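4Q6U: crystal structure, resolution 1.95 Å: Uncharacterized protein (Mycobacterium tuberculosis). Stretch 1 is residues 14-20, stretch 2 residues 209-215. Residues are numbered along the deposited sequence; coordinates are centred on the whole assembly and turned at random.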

# COMPACT_ATOMS: atom_id res chain seq x y z
N LEU B 14 23.51 -19.69 9.20
CA LEU B 14 23.47 -18.48 8.40
C LEU B 14 23.26 -18.81 6.92
O LEU B 14 24.03 -19.57 6.35
CB LEU B 14 24.77 -17.69 8.55
CG LEU B 14 25.07 -17.14 9.94
CD1 LEU B 14 26.35 -16.33 9.89
CD2 LEU B 14 23.89 -16.29 10.40
N LEU B 15 22.23 -18.24 6.30
CA LEU B 15 22.08 -18.40 4.86
C LEU B 15 22.77 -17.25 4.14
O LEU B 15 22.43 -16.08 4.32
CB LEU B 15 20.61 -18.49 4.45
CG LEU B 15 20.33 -18.74 2.96
CD1 LEU B 15 20.78 -20.13 2.54
CD2 LEU B 15 18.86 -18.55 2.65
N VAL B 16 23.75 -17.60 3.32
CA VAL B 16 24.56 -16.62 2.61
C VAL B 16 24.32 -16.69 1.10
O VAL B 16 24.50 -17.74 0.50
CB VAL B 16 26.06 -16.84 2.89
CG1 VAL B 16 26.91 -16.04 1.93
CG2 VAL B 16 26.37 -16.47 4.34
N GLU B 17 23.90 -15.58 0.51
CA GLU B 17 23.75 -15.47 -0.93
C GLU B 17 25.13 -15.18 -1.52
O GLU B 17 25.83 -14.28 -1.06
CB GLU B 17 22.74 -14.38 -1.30
CG GLU B 17 22.12 -14.50 -2.69
CD GLU B 17 22.85 -13.68 -3.73
OE1 GLU B 17 24.05 -13.36 -3.51
OE2 GLU B 17 22.24 -13.33 -4.75
N THR B 18 25.52 -15.97 -2.52
CA THR B 18 26.88 -15.91 -3.05
C THR B 18 26.94 -15.58 -4.54
O THR B 18 27.83 -16.04 -5.25
CB THR B 18 27.62 -17.25 -2.82
OG1 THR B 18 26.86 -18.33 -3.37
CG2 THR B 18 27.85 -17.49 -1.34
N LEU B 19 25.99 -14.78 -5.02
CA LEU B 19 25.98 -14.42 -6.44
C LEU B 19 26.56 -13.03 -6.68
O LEU B 19 26.77 -12.63 -7.82
CB LEU B 19 24.56 -14.52 -7.00
CG LEU B 19 24.06 -15.95 -7.20
CD1 LEU B 19 22.58 -15.98 -7.52
CD2 LEU B 19 24.85 -16.65 -8.30
N GLY B 20 26.83 -12.30 -5.60
CA GLY B 20 27.46 -11.00 -5.70
C GLY B 20 28.97 -11.09 -5.62
O GLY B 20 29.53 -12.19 -5.63
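Stretch 2 (209-215) ARAMNWR

Stretch 2 lies across from stretch 1 as an extended strand running almost exactly the opposite way: the axes of strand 14-17 and strand 209-215 make an angle of 172° between their N-to-C directions. They are nevertheless not hydrogen-bonded neighbours in one sheet. The axes come no closer than 9.4 Å, about twice the spacing of paired strands, and no direct hydrogen bond joins the two stretches. Side chains fill the gap, burying 288 Å² counted over both sides. The register follows the antiparallel course: the CA of Glu 17 lies 8.2 Å from the CA of Met 212, and the CA of Leu 19 lies 8.5 Å from the CA of Arg 210. Along stretch 2 the extended backbone alternates its side chains, so that Arg 210, Met 212 and Trp 214 point toward stretch 1, while Ala 211 and Asn 213 point away.

At the start of stretch 1, Leu 14 is out of reach of the other strand. Leu 15 points toward it and makes the first substantial contact. CD2 of Leu 15 comes within 3.6 Å of CE3 of Trp 214, approaching the indole obliquely, and its CD1 lies 4.1 Å from SE of Met 212, which is present as selenomethionine. A buried leucine suits this place, since its forked end lets CD2 reach the aromatic ring while both methyls lie near the end of the Met 212 side chain, CD1 nearer the selenium, and brings no polar side-chain group that would need a partner. Its chi1 is t and its chi2 p.

Val 16, the next residue in the strand, points away, but its backbone still takes part: the O of Val 16 is 4.0 Å from CE of Met 212. CE of Met 212 also packs against Glu 17, 3.7 Å from the CA of Glu 17 and 3.8 Å from its CG. The long, flexible Met 212 side chain, with chi angles m, t and m, can thus span the space between the strands and touch three successive residues.

Glu 17 points sideways, and its aliphatic part and its carboxylate serve different ends. While CG packs against the Met 212 methyl, OE1 of Glu 17 accepts a hydrogen bond from the backbone N of Leu 19 at 2.8 Å, with an N-H...O angle of 166°, tying the side chain to the loop just beyond the strand. A water donates both to OE2 of Glu 17, at 2.8 Å, and to the backbone O of Arg 210, at 2.9 Å. It bridges two acceptors that could not hydrogen-bond to each other, and so gives the buried carboxylate a polar link to stretch 2.

Thr 18 has left the strand and makes no contact. Leu 19 turns back toward stretch 2, with chi1 m and chi2 t, and the CD1 of Leu 19 sits 3.6 Å from CB of Arg 210. The arginine therefore meets leucine with the aliphatic part of its side chain, CB closest, while its guanidinium is hydrogen-bonded elsewhere in the structure. Gly 20 closes the stretch without touching the other strand.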

# COMPACT_ATOMS: atom_id res chain seq x y z
N ALA B 209 16.89 -13.97 -13.32
CA ALA B 209 16.85 -13.70 -11.89
C ALA B 209 17.00 -15.01 -11.12
O ALA B 209 16.23 -15.95 -11.32
CB ALA B 209 15.56 -12.99 -11.51
N ARG B 210 18.02 -15.09 -10.27
CA ARG B 210 18.24 -16.28 -9.46
C ARG B 210 17.88 -15.99 -8.01
O ARG B 210 18.16 -14.91 -7.51
CB ARG B 210 19.70 -16.75 -9.57
CG ARG B 210 20.07 -17.21 -10.97
CD ARG B 210 21.45 -17.79 -11.08
NE ARG B 210 21.66 -18.30 -12.44
CZ ARG B 210 21.39 -19.54 -12.82
NH1 ARG B 210 20.93 -20.42 -11.94
NH2 ARG B 210 21.59 -19.91 -14.09
N ALA B 211 17.26 -16.96 -7.35
CA ALA B 211 16.68 -16.72 -6.03
C ALA B 211 16.84 -17.89 -5.07
O ALA B 211 17.15 -19.01 -5.47
CB ALA B 211 15.19 -16.36 -6.18
N MSE B 212 16.64 -17.62 -3.79
CA MSE B 212 16.43 -18.67 -2.81
C MSE B 212 15.28 -18.27 -1.92
O MSE B 212 15.21 -17.12 -1.49
CB MSE B 212 17.69 -18.91 -1.96
CG MSE B 212 18.88 -19.36 -2.74
SE MSE B 212 20.36 -19.62 -1.50
CE MSE B 212 20.82 -17.75 -1.15
N ASN B 213 14.36 -19.20 -1.64
CA ASN B 213 13.42 -18.93 -0.56
C ASN B 213 13.65 -19.84 0.64
O ASN B 213 14.53 -20.71 0.63
CB ASN B 213 11.96 -19.02 -1.06
CG ASN B 213 11.53 -20.43 -1.43
OD1 ASN B 213 12.21 -21.42 -1.12
ND2 ASN B 213 10.38 -20.53 -2.10
N TRP B 214 12.88 -19.59 1.70
CA TRP B 214 12.85 -20.43 2.88
C TRP B 214 11.55 -20.13 3.62
O TRP B 214 11.00 -19.03 3.49
CB TRP B 214 14.07 -20.19 3.78
CG TRP B 214 14.15 -18.81 4.37
CD1 TRP B 214 13.68 -18.40 5.59
CD2 TRP B 214 14.76 -17.66 3.78
NE1 TRP B 214 13.95 -17.07 5.79
CE2 TRP B 214 14.61 -16.59 4.69
CE3 TRP B 214 15.41 -17.42 2.56
CZ2 TRP B 214 15.09 -15.31 4.43
CZ3 TRP B 214 15.89 -16.15 2.30
CH2 TRP B 214 15.72 -15.10 3.23
N ARG B 215 11.05 -21.10 4.37
CA ARG B 215 9.84 -20.88 5.16
C ARG B 215 10.22 -20.03 6.37
O ARG B 215 11.15 -20.37 7.11
CB ARG B 215 9.22 -22.21 5.60
CG ARG B 215 7.91 -22.08 6.37
CD ARG B 215 6.75 -21.72 5.44
NE ARG B 215 6.56 -22.76 4.43
CZ ARG B 215 5.74 -23.79 4.58
NH1 ARG B 215 5.03 -23.91 5.69
NH2 ARG B 215 5.62 -24.70 3.62
O HOH W 1 19.65 -14.29 -5.09